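Local atomic coordinates of cellulase (Xanthomonas axonopodis pv. citri, PDB entry 4W7W), a protein that probably hydrolyses the beta-1,4-glucosidic bonds of cellulose, as a family 5 glycoside hydrolase whose (beta/alpha)8 barrel binds cello-oligosaccharides. Residues 55-58 with 59-63; 86-89 with 90-94; 169-172 with 173-177; 241-244 with 245-249; 252-255 with 256-259. One frame throughout, in Å; residues are numbered along the deposited sequence.

In the fold
All five contacts are local, made between neighbouring turns of helices that surround the eight-stranded parallel barrel, and each is only partly buried. Contacts 1 and 2 lie on helices 52-60 and 85-100, which pack together where Phe55 CZ meets Ser94 O at 3.7 Å. Contact 3 belongs to helix 160-176. Contacts 4 and 5 share helix 243-258, one at its start and the other near its close, with centres about 17 Å apart. Phe58, Ile91, Ile174 and Trp254 form the buried sides of contacts 1, 2, 3 and 5. Serine-glutamate bonds mark the exposed faces of contacts 4 and 5, while lysine methylenes cover neighbours in contacts 1 to 4. Contacts 1 and 5 also contain Schellman turns.

Contact 1: residues 55-58 with 59-63; sequences FSYF and AGKGM
Tyr57 and Lys61, a turn apart at the end of helix 52-60, illustrate how a lysine can use its methylenes on a ring and its amine elsewhere. Lys61 CG lies over one face of the phenol, 4.0 Å above the plane of the Tyr57 ring and shifted toward its rim. A bend at chi2 (-53°) then swings the chain along the ring to its outer end, where CE comes within 3.5 Å of Tyr57 OH. Both polar ends continue to the same carboxylate, that of Asp321: Lys61 NZ by a salt bridge, Tyr57 OH by a hydrogen bond.

The next aromatic residue is turned inward. Phe58 carries Tyr57 CD2 above the centre of its ring, and its own CD1 approaches Met63 SD at 3.9 Å. The sulfur stands 69° off the ring normal, neither squarely over the face nor at the edge, in an oblique Met-aromatic contact. Met63 has a second conformer, so this pairing describes one of its two states. Val27 and Met325 cover the same cluster.

The backbone brings Met63 back to Phe58. Met63 N donates to Phe58 O at 3.0 Å, and Gly62 N to Ala59 O at 2.9 Å. Between the helix and Met63, Gly62 takes a positive phi of 96°, where a CB would be jammed against the preceding carbonyl oxygen. Such paired bonds closing over a left-handed glycine form a Schellman motif, here ending the helix of the beta-alpha-beta unit that joins strands 24-29 and 65-70.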
loop_
_atom_site.group_PDB
_atom_site.type_symbol
_atom_site.label_atom_id
_atom_site.label_comp_id
_atom_site.label_asym_id
_atom_site.label_seq_id
_atom_site.Cartn_x
_atom_site.Cartn_y
_atom_site.Cartn_z
ATOM N N PHE A 55 -3.049 12.331 -11.437
ATOM C CA PHE A 55 -2.389 11.264 -12.182
ATOM C C PHE A 55 -1.391 11.838 -13.181
ATOM O O PHE A 55 -0.253 11.384 -13.265
ATOM C CB PHE A 55 -3.407 10.372 -12.895
ATOM C CG PHE A 55 -4.272 9.584 -11.958
ATOM C CD1 PHE A 55 -5.425 10.148 -11.422
ATOM C CD2 PHE A 55 -3.933 8.298 -11.582
ATOM C CE1 PHE A 55 -6.224 9.420 -10.553
ATOM C CE2 PHE A 55 -4.732 7.580 -10.714
ATOM C CZ PHE A 55 -5.868 8.147 -10.187
ATOM N N SER A 56 -1.816 12.845 -13.942
ATOM C CA SER A 56 -0.918 13.406 -14.949
ATOM C C SER A 56 0.276 14.134 -14.316
ATOM O O SER A 56 1.380 14.059 -14.837
ATOM C CB SER A 56 -1.667 14.296 -15.938
ATOM O OG SER A 56 -2.387 15.307 -15.293
ATOM N N TYR A 57 0.063 14.818 -13.201
ATOM C CA TYR A 57 1.169 15.478 -12.508
ATOM C C TYR A 57 2.227 14.453 -12.115
ATOM O O TYR A 57 3.419 14.628 -12.404
ATOM C CB TYR A 57 0.690 16.219 -11.259
ATOM C CG TYR A 57 1.861 16.727 -10.446
ATOM C CD1 TYR A 57 2.544 17.873 -10.813
ATOM C CD2 TYR A 57 2.319 16.016 -9.345
ATOM C CE1 TYR A 57 3.637 18.310 -10.088
ATOM C CE2 TYR A 57 3.410 16.444 -8.620
ATOM C CZ TYR A 57 4.070 17.587 -8.986
ATOM O OH TYR A 57 5.152 17.986 -8.219
ATOM N N PHE A 58 1.817 13.371 -11.473
ATOM C CA PHE A 58 2.812 12.395 -11.029
ATOM C C PHE A 58 3.449 11.656 -12.195
ATOM O O PHE A 58 4.633 11.372 -12.163
ATOM C CB PHE A 58 2.232 11.482 -9.933
ATOM C CG PHE A 58 2.021 12.230 -8.653
ATOM C CD1 PHE A 58 3.136 12.670 -7.935
ATOM C CD2 PHE A 58 0.765 12.630 -8.216
ATOM C CE1 PHE A 58 2.993 13.453 -6.813
ATOM C CE2 PHE A 58 0.615 13.422 -7.097
ATOM C CZ PHE A 58 1.735 13.852 -6.399
ATOM N N ALA A 59 2.682 11.374 -13.246
ATOM C CA ALA A 59 3.266 10.796 -14.450
ATOM C C ALA A 59 4.353 11.698 -15.013
ATOM O O ALA A 59 5.392 11.212 -15.470
ATOM C CB ALA A 59 2.216 10.537 -15.498
ATOM N N GLY A 60 4.119 13.005 -14.989
ATOM C CA GLY A 60 5.096 13.981 -15.484
ATOM C C GLY A 60 6.374 14.032 -14.681
ATOM O O GLY A 60 7.399 14.466 -15.179
ATOM N N LYS A 61 6.329 13.553 -13.442
ATOM C CA LYS A 61 7.512 13.409 -12.602
ATOM C C LYS A 61 8.168 12.053 -12.731
ATOM O O LYS A 61 9.124 11.781 -12.004
ATOM C CB LYS A 61 7.141 13.655 -11.146
ATOM C CG LYS A 61 6.649 15.053 -10.883
ATOM C CD LYS A 61 7.662 16.050 -11.402
ATOM C CE LYS A 61 7.421 17.438 -10.891
ATOM N NZ LYS A 61 8.495 18.326 -11.407
ATOM N N GLY A 62 7.664 11.203 -13.631
ATOM C CA GLY A 62 8.277 9.903 -13.880
ATOM C C GLY A 62 7.644 8.761 -13.122
ATOM O O GLY A 62 8.132 7.638 -13.186
ATOM N N MET A 63 6.552 9.022 -12.437
ATOM C CA MET A 63 5.983 7.983 -11.623
ATOM C C MET A 63 4.949 7.192 -12.365
ATOM O O MET A 63 3.986 7.745 -12.912
ATOM C CB MET A 63 5.436 8.590 -10.384
ATOM C CG MET A 63 6.590 9.076 -9.558
ATOM S SD MET A 63 5.922 9.993 -8.210
ATOM C CE MET A 63 7.389 10.172 -7.203
#

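Contact 2: residues 86-89 with 90-94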
loop_
_atom_site.group_PDB
_atom_site.type_symbol
_atom_site.label_atom_id
_atom_site.label_comp_id
_atom_site.label_asym_id
_atom_site.label_seq_id
_atom_site.Cartn_x
_atom_site.Cartn_y
_atom_site.Cartn_z
ATOM N N ALA A 86 -21.654 2.716 -7.078
ATOM C CA ALA A 86 -21.091 4.071 -7.134
ATOM C C ALA A 86 -19.627 4.054 -6.726
ATOM O O ALA A 86 -18.803 4.700 -7.374
ATOM C CB ALA A 86 -21.871 5.032 -6.257
ATOM N N GLN A 87 -19.286 3.302 -5.681
ATOM C CA GLN A 87 -17.906 3.247 -5.250
ATOM C C GLN A 87 -17.028 2.569 -6.303
ATOM O O GLN A 87 -15.932 3.022 -6.601
ATOM C CB GLN A 87 -17.780 2.545 -3.908
ATOM C CG GLN A 87 -16.460 2.815 -3.209
ATOM C CD GLN A 87 -16.292 4.187 -2.564
ATOM O OE1 GLN A 87 -15.185 4.529 -2.165
ATOM N NE2 GLN A 87 -17.357 4.944 -2.406
ATOM N N LEU A 88 -17.535 1.467 -6.854
ATOM C CA LEU A 88 -16.822 0.779 -7.909
ATOM C C LEU A 88 -16.600 1.717 -9.089
ATOM O O LEU A 88 -15.538 1.716 -9.713
ATOM C CB LEU A 88 -17.603 -0.457 -8.309
ATOM C CG LEU A 88 -16.982 -1.331 -9.369
ATOM C CD1 LEU A 88 -15.622 -1.847 -8.903
ATOM C CD2 LEU A 88 -17.954 -2.450 -9.688
ATOM N N GLY A 89 -17.605 2.521 -9.403
ATOM C CA GLY A 89 -17.478 3.471 -10.489
ATOM C C GLY A 89 -16.376 4.488 -10.263
ATOM O O GLY A 89 -15.659 4.846 -11.183
ATOM N N LEU A 90 -16.234 4.946 -9.022
ATOM C CA LEU A 90 -15.173 5.882 -8.678
ATOM C C LEU A 90 -13.813 5.238 -8.871
ATOM O O LEU A 90 -12.879 5.861 -9.391
ATOM C CB LEU A 90 -15.357 6.381 -7.244
ATOM C CG LEU A 90 -16.540 7.344 -7.072
ATOM C CD1 LEU A 90 -16.970 7.438 -5.618
ATOM C CD2 LEU A 90 -16.202 8.731 -7.607
ATOM N N ILE A 91 -13.673 3.974 -8.443
ATOM C CA ILE A 91 -12.418 3.254 -8.625
ATOM C C ILE A 91 -12.131 3.111 -10.117
ATOM O O ILE A 91 -11.010 3.336 -10.557
ATOM C CB ILE A 91 -12.447 1.890 -7.911
ATOM C CG1 ILE A 91 -12.544 2.089 -6.391
ATOM C CG2 ILE A 91 -11.235 1.064 -8.270
ATOM C CD1 ILE A 91 -12.943 0.854 -5.615
ATOM N N LYS A 92 -13.135 2.716 -10.892
ATOM C CA LYS A 92 -12.946 2.543 -12.332
ATOM C C LYS A 92 -12.593 3.848 -13.035
ATOM O O LYS A 92 -11.830 3.845 -13.995
ATOM C CB LYS A 92 -14.185 1.881 -12.957
ATOM C CG LYS A 92 -14.289 0.417 -12.558
ATOM C CD LYS A 92 -15.461 -0.299 -13.179
ATOM C CE LYS A 92 -15.374 -1.782 -12.862
ATOM N NZ LYS A 92 -16.346 -2.590 -13.635
ATOM N N LYS A 93 -13.118 4.972 -12.547
ATOM C CA LYS A 93 -12.762 6.272 -13.089
ATOM C C LYS A 93 -11.289 6.600 -12.807
ATOM O O LYS A 93 -10.568 7.088 -13.691
ATOM C CB LYS A 93 -13.708 7.328 -12.509
ATOM C CG LYS A 93 -13.461 8.743 -12.955
ATOM C CD LYS A 93 -14.557 9.677 -12.442
ATOM C CE LYS A 93 -14.249 11.135 -12.708
ATOM N NZ LYS A 93 -15.128 12.005 -11.887
ATOM N N SER A 94 -10.818 6.310 -11.598
ATOM C CA SER A 94 -9.393 6.445 -11.309
ATOM C C SER A 94 -8.543 5.544 -12.205
ATOM O O SER A 94 -7.471 5.946 -12.654
ATOM C CB SER A 94 -9.094 6.147 -9.835
ATOM O OG SER A 94 -9.678 7.113 -8.982
#
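Leu88 and Lys92 form an aliphatic contact between successive turns of helix 85-100, on the side of that helix facing helix 127-141. The lysine does the covering. With CG anti to its own carbonyl carbon (chi1 -71°) and the rest of the chain extended, it first passes over the backbone, where Lys92 CG lies 3.4 Å from Leu88 O. Further along, Lys92 CE reaches the branch point of the leucine, 3.9 Å from Leu88 CG, and sits at almost equal distances from both methyls. The amine goes on to a salt bridge with Glu140, while Leu88 and Lys92 both rest on Phe141.

A second, thinner pairing joins Gln87 to Leu90. Leu90 CD1 comes within 4.1 Å of Gln87 NE2, and Leu90 CG packs on Ala86 O at 3.5 Å. The glutamine amide is tied at both ends, its OE1 to Tyr49 and its NE2 to Tyr47, which limits its rotation and satisfies a buried polar group. Ile91 turns inward to Val75 and Phe70, and its CG1 lies 3.5 Å from Gln87 O.

Beneath these side chains runs regular alpha-helical bonding, for example Lys92 N to Leu88 O at 2.9 Å. With Ile91 facing strand 65-70, Leu88 and Lys92 facing helix 127-141, and Lys93 exposed, this is an outer helix of the (beta/alpha)8 barrel, leading to strand 104-109.

Contact 3: residues 169-172 with 173-177; sequences GTIT and AIRKT
Ala173 N donates to Gly169 O, and Ala173 CB lies 3.4 Å from the same oxygen. Its methyl group also meets Ala131 of helix 127-141. Ile174 follows on the buried side. Its CG1 rides 3.3 Å from Thr170 O, and its CD1 reaches Thr170 CG2 at 4.1 Å, in the one of two threonine conformers described here; the isoleucine also packs against Ile183 of the barrel.

Arg175 N bonds to Ile171 O at 2.9 Å. The chain above it bends at chi2 (-57°), turning the guanidinium away from the helix toward Asp214, which pairs with NE, while NH1 is held by the carbonyls of Ala179 and Asn181. In this way the end of the helix in the beta-alpha-beta unit 147-150, 160-176, 183-186 is tied to the chain leading into the next barrel strand.

Lys176, on the outer surface, runs extended past Thr172. Its CG lies over Thr172 O, and its CE presses on Thr172 CG2 at 3.6 Å; the threonine hydroxyl is turned to Gln168 O instead. Thr177 then folds back with chi1 of 70°, so that its OG1 donates to Ile174 O at 2.7 Å in the carbonyl plane. That oxygen also accepts from Thr177 N at 3.1 Å, and the same hydroxyl is bonded to Ala179 N.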
loop_
_atom_site.group_PDB
_atom_site.type_symbol
_atom_site.label_atom_id
_atom_site.label_comp_id
_atom_site.label_asym_id
_atom_site.label_seq_id
_atom_site.Cartn_x
_atom_site.Cartn_y
_atom_site.Cartn_z
ATOM N N GLY A 169 -6.281 -17.489 2.145
ATOM C CA GLY A 169 -7.646 -17.619 1.658
ATOM C C GLY A 169 -7.970 -16.564 0.616
ATOM O O GLY A 169 -8.678 -16.825 -0.355
ATOM N N THR A 170 -7.442 -15.373 0.809
ATOM C CA THR A 170 -7.679 -14.290 -0.119
ATOM C C THR A 170 -6.960 -14.506 -1.456
ATOM O O THR A 170 -7.545 -14.303 -2.523
ATOM C CB THR A 170 -7.237 -12.991 0.550
ATOM O OG1 THR A 170 -8.024 -12.774 1.723
ATOM C CG2 THR A 170 -7.449 -11.819 -0.365
ATOM N N ILE A 171 -5.695 -14.908 -1.402
ATOM C CA ILE A 171 -4.939 -15.238 -2.614
ATOM C C ILE A 171 -5.670 -16.320 -3.400
ATOM O O ILE A 171 -5.877 -16.210 -4.609
ATOM C CB ILE A 171 -3.516 -15.682 -2.253
ATOM C CG1 ILE A 171 -2.703 -14.504 -1.702
ATOM C CG2 ILE A 171 -2.825 -16.315 -3.438
ATOM C CD1 ILE A 171 -1.490 -14.954 -0.914
ATOM N N THR A 172 -6.092 -17.365 -2.711
ATOM C CA THR A 172 -6.792 -18.468 -3.347
ATOM C C THR A 172 -8.059 -17.969 -4.027
ATOM O O THR A 172 -8.352 -18.344 -5.167
ATOM C CB THR A 172 -7.064 -19.571 -2.320
ATOM O OG1 THR A 172 -5.796 -20.107 -1.932
ATOM C CG2 THR A 172 -7.981 -20.655 -2.865
ATOM N N ALA A 173 -8.832 -17.159 -3.315
ATOM C CA ALA A 173 -10.077 -16.620 -3.860
ATOM C C ALA A 173 -9.822 -15.821 -5.135
ATOM O O ALA A 173 -10.568 -15.929 -6.120
ATOM C CB ALA A 173 -10.800 -15.780 -2.827
ATOM N N ILE A 174 -8.788 -14.999 -5.127
ATOM C CA ILE A 174 -8.460 -14.205 -6.299
ATOM C C ILE A 174 -8.095 -15.132 -7.457
ATOM O O ILE A 174 -8.578 -14.957 -8.572
ATOM C CB ILE A 174 -7.316 -13.223 -5.992
ATOM C CG1 ILE A 174 -7.824 -12.119 -5.039
ATOM C CG2 ILE A 174 -6.720 -12.637 -7.273
ATOM C CD1 ILE A 174 -6.717 -11.312 -4.371
ATOM N N ARG A 175 -7.243 -16.118 -7.212
ATOM C CA ARG A 175 -6.798 -16.964 -8.316
ATOM C C ARG A 175 -7.902 -17.843 -8.883
ATOM O O ARG A 175 -7.890 -18.143 -10.068
ATOM C CB ARG A 175 -5.567 -17.767 -7.909
ATOM C CG ARG A 175 -4.361 -16.917 -7.538
ATOM C CD ARG A 175 -3.961 -15.991 -8.672
ATOM N NE ARG A 175 -2.730 -15.294 -8.342
ATOM C CZ ARG A 175 -2.430 -14.045 -8.682
ATOM N NH1 ARG A 175 -3.259 -13.311 -9.406
ATOM N NH2 ARG A 175 -1.296 -13.542 -8.252
ATOM N N LYS A 176 -8.873 -18.226 -8.052
ATOM C CA LYS A 176 -10.002 -19.015 -8.527
ATOM C C LYS A 176 -10.791 -18.279 -9.612
ATOM O O LYS A 176 -11.441 -18.929 -10.416
ATOM C CB LYS A 176 -10.942 -19.371 -7.377
ATOM C CG LYS A 176 -10.441 -20.493 -6.488
ATOM C CD LYS A 176 -11.338 -20.686 -5.287
ATOM C CE LYS A 176 -10.941 -21.916 -4.481
ATOM N NZ LYS A 176 -11.649 -21.959 -3.188
ATOM N N THR A 177 -10.750 -16.942 -9.631
ATOM C CA THR A 177 -11.475 -16.186 -10.649
ATOM C C THR A 177 -10.780 -16.209 -12.000
ATOM O O THR A 177 -11.363 -15.768 -12.994
ATOM C CB THR A 177 -11.656 -14.711 -10.272
ATOM O OG1 THR A 177 -10.387 -14.039 -10.328
ATOM C CG2 THR A 177 -12.284 -14.554 -8.906
#

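Contact 4: residues 241-244 with 245-249; sequences DSVG and QEKLQ
Ser242 and Glu246 meet at the start of helix 243-258, where Ser242 occupies the N-cap position. This helix belongs to the beta-alpha-beta unit that links strands 219-226 and 262-268. The serine makes no capping bond with its side chain; its hydroxyl instead donates to Glu246 OE2 at 2.6 Å. The approach is from above the carboxylate, 56° out of its plane, because the glutamate chain lies back across the first turn. Glu246 CG comes within 3.2 Å of Ser242 O, and the same carbonyl accepts from Glu246 N. Two bonds thus join these residues, one through the backbone and one through the side chains, although Glu246 is on the exposed side of the helix.

The inner side is packed by carbon instead. Val243 CG2 touches Lys247 twice, its CG and its CE both at 3.9 Å, as the lysine bends at chi2 (-54°) around the methyl. Lys247 NZ goes on to a weak hydrogen bond with Tyr231, a residue of the glycan pocket, and the lysine side chain lies about 8 Å from a bound glucose. Gly244 O is shared by weak bonds from Lys247 N and Leu248 N, while Leu248 packs against Tyr285 and Met286 of helix 273-288.

Back toward solvent, the two glutamines bridge a full turn with their amides: Gln249 NE2 donates to a lone pair of Gln245 OE1 at 2.9 Å, lying within both amide planes.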
loop_
_atom_site.group_PDB
_atom_site.type_symbol
_atom_site.label_atom_id
_atom_site.label_comp_id
_atom_site.label_asym_id
_atom_site.label_seq_id
_atom_site.Cartn_x
_atom_site.Cartn_y
_atom_site.Cartn_z
ATOM N N ASP A 241 20.527 9.553 9.738
ATOM C CA ASP A 241 20.628 9.731 8.293
ATOM C C ASP A 241 20.778 8.420 7.522
ATOM O O ASP A 241 20.890 8.445 6.313
ATOM C CB ASP A 241 21.713 10.753 7.919
ATOM C CG ASP A 241 23.101 10.352 8.325
ATOM O OD1 ASP A 241 23.330 9.158 8.588
ATOM O OD2 ASP A 241 23.985 11.253 8.358
ATOM N N SER A 242 20.744 7.282 8.219
ATOM C CA SER A 242 20.898 5.969 7.594
ATOM C C SER A 242 19.862 4.944 8.028
ATOM O O SER A 242 19.924 3.789 7.598
ATOM C CB SER A 242 22.289 5.426 7.883
ATOM O OG SER A 242 22.486 5.272 9.274
ATOM N N VAL A 243 18.913 5.356 8.857
ATOM C CA VAL A 243 18.013 4.387 9.486
ATOM C C VAL A 243 17.078 3.695 8.501
ATOM O O VAL A 243 16.702 2.548 8.702
ATOM C CB VAL A 243 17.222 5.009 10.652
ATOM C CG1 VAL A 243 16.261 6.097 10.200
ATOM C CG2 VAL A 243 16.512 3.950 11.468
ATOM N N GLY A 244 16.680 4.392 7.442
ATOM C CA GLY A 244 15.786 3.781 6.464
ATOM C C GLY A 244 16.363 2.544 5.817
ATOM O O GLY A 244 15.748 1.476 5.846
ATOM N N GLN A 245 17.544 2.674 5.217
ATOM C CA GLN A 245 18.179 1.508 4.597
ATOM C C GLN A 245 18.458 0.431 5.632
ATOM O O GLN A 245 18.262 -0.750 5.356
ATOM C CB GLN A 245 19.409 1.861 3.755
ATOM C CG GLN A 245 20.609 2.379 4.520
ATOM C CD GLN A 245 21.509 1.297 5.089
ATOM O OE1 GLN A 245 21.385 0.112 4.766
ATOM N NE2 GLN A 245 22.442 1.710 5.933
ATOM N N GLU A 246 18.877 0.831 6.832
ATOM C CA GLU A 246 19.123 -0.140 7.890
ATOM C C GLU A 246 17.910 -1.025 8.178
ATOM O O GLU A 246 18.037 -2.238 8.293
ATOM C CB GLU A 246 19.577 0.558 9.163
ATOM C CG GLU A 246 20.990 1.105 9.025
ATOM C CD GLU A 246 21.373 2.125 10.077
ATOM O OE1 GLU A 246 20.587 2.323 11.028
ATOM O OE2 GLU A 246 22.475 2.719 9.944
ATOM N N LYS A 247 16.745 -0.404 8.275
ATOM C CA LYS A 247 15.534 -1.113 8.629
ATOM C C LYS A 247 14.971 -1.951 7.493
ATOM O O LYS A 247 14.150 -2.839 7.747
ATOM C CB LYS A 247 14.484 -0.131 9.147
ATOM C CG LYS A 247 14.856 0.554 10.458
ATOM C CD LYS A 247 15.218 -0.411 11.574
ATOM C CE LYS A 247 15.717 0.320 12.795
ATOM N NZ LYS A 247 16.063 -0.621 13.901
ATOM N N LEU A 248 15.415 -1.720 6.263
ATOM C CA LEU A 248 15.012 -2.559 5.133
ATOM C C LEU A 248 15.851 -3.819 4.973
ATOM O O LEU A 248 15.442 -4.725 4.255
ATOM C CB LEU A 248 15.092 -1.760 3.832
ATOM C CG LEU A 248 14.163 -0.540 3.708
ATOM C CD1 LEU A 248 14.299 0.053 2.324
ATOM C CD2 LEU A 248 12.709 -0.890 3.986
ATOM N N GLN A 249 17.013 -3.898 5.620
ATOM C CA GLN A 249 17.957 -4.977 5.325
ATOM C C GLN A 249 17.416 -6.368 5.648
ATOM O O GLN A 249 17.597 -7.288 4.858
ATOM C CB GLN A 249 19.300 -4.776 6.045
ATOM C CG GLN A 249 20.097 -3.645 5.464
ATOM C CD GLN A 249 21.520 -3.635 5.958
ATOM O OE1 GLN A 249 22.061 -4.665 6.385
ATOM N NE2 GLN A 249 22.144 -2.499 5.867
#

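Contact 5: residues 252-255 with 256-259; sequences TSWL and RENK
Asn258 folds its amide back onto Trp254 near the C-terminal end of helix 243-258, where the chain turns out through a Schellman motif with Lys259 at positive phi. The path from CB to ND2 runs beside the tryptophan carbonyl. Asn258 CB lies 3.5 Å from Trp254 O. The chi1 of -70° leaves CG anti to the carbonyl carbon and carries it on beside the same oxygen. At the tip, Asn258 ND2 donates to Trp254 O at 3.0 Å with the acceptor close to the amide plane. Because Asn258 N also bonds to that oxygen, from the opposite face of its plane, two donors of one residue clasp a single carbonyl.

The nitrogen has a second neighbour. ND2 stands 3.2 Å above one face of the Trp254 ring, toward its rim, with amide and ring planes 46° apart. Trp254 NE1 is close by, but both are donors, and the indole N-H is used on Glu210. Trp196 and Phe221 meet the same indole edge-to-face, so the side chain is buried among aromatic rings.

Elsewhere on the helix the chemistry is different. Arg256, itself exposed, lies alongside the buried Thr252, pointing the same way, and leaves to a salt bridge with Asp291 and a hydrogen bond with Asn289. Glu257 reaches back over the previous turn, where its OE2 is salt-bridged to Arg197 and also accepts from Ser253 OG at 2.7 Å, on its anti side and 21° out of the carboxylate plane.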
loop_
_atom_site.group_PDB
_atom_site.type_symbol
_atom_site.label_atom_id
_atom_site.label_comp_id
_atom_site.label_asym_id
_atom_site.label_seq_id
_atom_site.Cartn_x
_atom_site.Cartn_y
_atom_site.Cartn_z
ATOM N N THR A 252 14.749 -7.360 3.201
ATOM C CA THR A 252 15.368 -7.590 1.900
ATOM C C THR A 252 16.029 -8.965 1.856
ATOM O O THR A 252 15.884 -9.718 0.886
ATOM C CB THR A 252 16.386 -6.475 1.611
ATOM O OG1 THR A 252 15.703 -5.219 1.571
ATOM C CG2 THR A 252 17.115 -6.679 0.308
ATOM N N SER A 253 16.739 -9.318 2.930
ATOM C CA SER A 253 17.377 -10.625 2.970
ATOM C C SER A 253 16.338 -11.750 2.940
ATOM O O SER A 253 16.522 -12.753 2.265
ATOM C CB SER A 253 18.266 -10.777 4.204
ATOM O OG SER A 253 19.096 -11.918 4.091
ATOM N N TRP A 254 15.251 -11.580 3.695
ATOM C CA TRP A 254 14.184 -12.579 3.716
ATOM C C TRP A 254 13.618 -12.799 2.314
ATOM O O TRP A 254 13.379 -13.932 1.903
ATOM C CB TRP A 254 13.100 -12.150 4.689
ATOM C CG TRP A 254 11.976 -13.116 4.780
ATOM C CD1 TRP A 254 11.927 -14.237 5.558
ATOM C CD2 TRP A 254 10.736 -13.074 4.060
ATOM N NE1 TRP A 254 10.735 -14.887 5.367
ATOM C CE2 TRP A 254 9.982 -14.186 4.465
ATOM C CE3 TRP A 254 10.185 -12.202 3.117
ATOM C CZ2 TRP A 254 8.709 -14.450 3.958
ATOM C CZ3 TRP A 254 8.918 -12.467 2.629
ATOM C CH2 TRP A 254 8.197 -13.573 3.053
ATOM N N LEU A 255 13.401 -11.711 1.575
ATOM C CA LEU A 255 12.934 -11.851 0.202
ATOM C C LEU A 255 13.910 -12.697 -0.609
ATOM O O LEU A 255 13.513 -13.631 -1.312
ATOM C CB LEU A 255 12.799 -10.481 -0.469
ATOM C CG LEU A 255 11.767 -9.529 0.114
ATOM C CD1 LEU A 255 11.959 -8.151 -0.517
ATOM C CD2 LEU A 255 10.359 -10.049 -0.099
ATOM N N ARG A 256 15.192 -12.368 -0.506
ATOM C CA ARG A 256 16.197 -13.063 -1.279
ATOM C C ARG A 256 16.281 -14.545 -0.886
ATOM O O ARG A 256 16.361 -15.416 -1.761
ATOM C CB ARG A 256 17.533 -12.351 -1.135
ATOM C CG ARG A 256 18.502 -12.627 -2.255
ATOM C CD ARG A 256 19.704 -11.710 -2.144
ATOM N NE ARG A 256 19.435 -10.384 -2.691
ATOM C CZ ARG A 256 19.768 -9.237 -2.129
ATOM N NH1 ARG A 256 20.432 -9.189 -0.979
ATOM N NH2 ARG A 256 19.459 -8.117 -2.757
ATOM N N GLU A 257 16.239 -14.814 0.420
ATOM C CA GLU A 257 16.296 -16.185 0.949
ATOM C C GLU A 257 15.170 -17.053 0.418
ATOM O O GLU A 257 15.353 -18.238 0.180
ATOM C CB GLU A 257 16.204 -16.172 2.480
ATOM C CG GLU A 257 17.389 -15.535 3.171
ATOM C CD GLU A 257 17.053 -14.996 4.550
ATOM O OE1 GLU A 257 16.086 -15.497 5.167
ATOM O OE2 GLU A 257 17.747 -14.034 5.004
ATOM N N ASN A 258 14.002 -16.447 0.247
ATOM C CA ASN A 258 12.792 -17.156 -0.122
ATOM C C ASN A 258 12.419 -17.007 -1.578
ATOM O O ASN A 258 11.372 -17.511 -1.996
ATOM C CB ASN A 258 11.649 -16.747 0.807
ATOM C CG ASN A 258 11.856 -17.279 2.200
ATOM O OD1 ASN A 258 11.639 -18.456 2.449
ATOM N ND2 ASN A 258 12.353 -16.442 3.097
ATOM N N LYS A 259 13.295 -16.359 -2.356
ATOM C CA LYS A 259 13.085 -16.169 -3.788
ATOM C C LYS A 259 11.764 -15.420 -4.042
ATOM O O LYS A 259 11.025 -15.742 -4.964
ATOM C CB LYS A 259 13.107 -17.518 -4.549
ATOM C CG LYS A 259 14.136 -18.557 -4.112
ATOM C CD LYS A 259 15.564 -18.030 -4.166
ATOM C CE LYS A 259 16.620 -19.081 -4.540
ATOM N NZ LYS A 259 17.484 -19.522 -3.402
#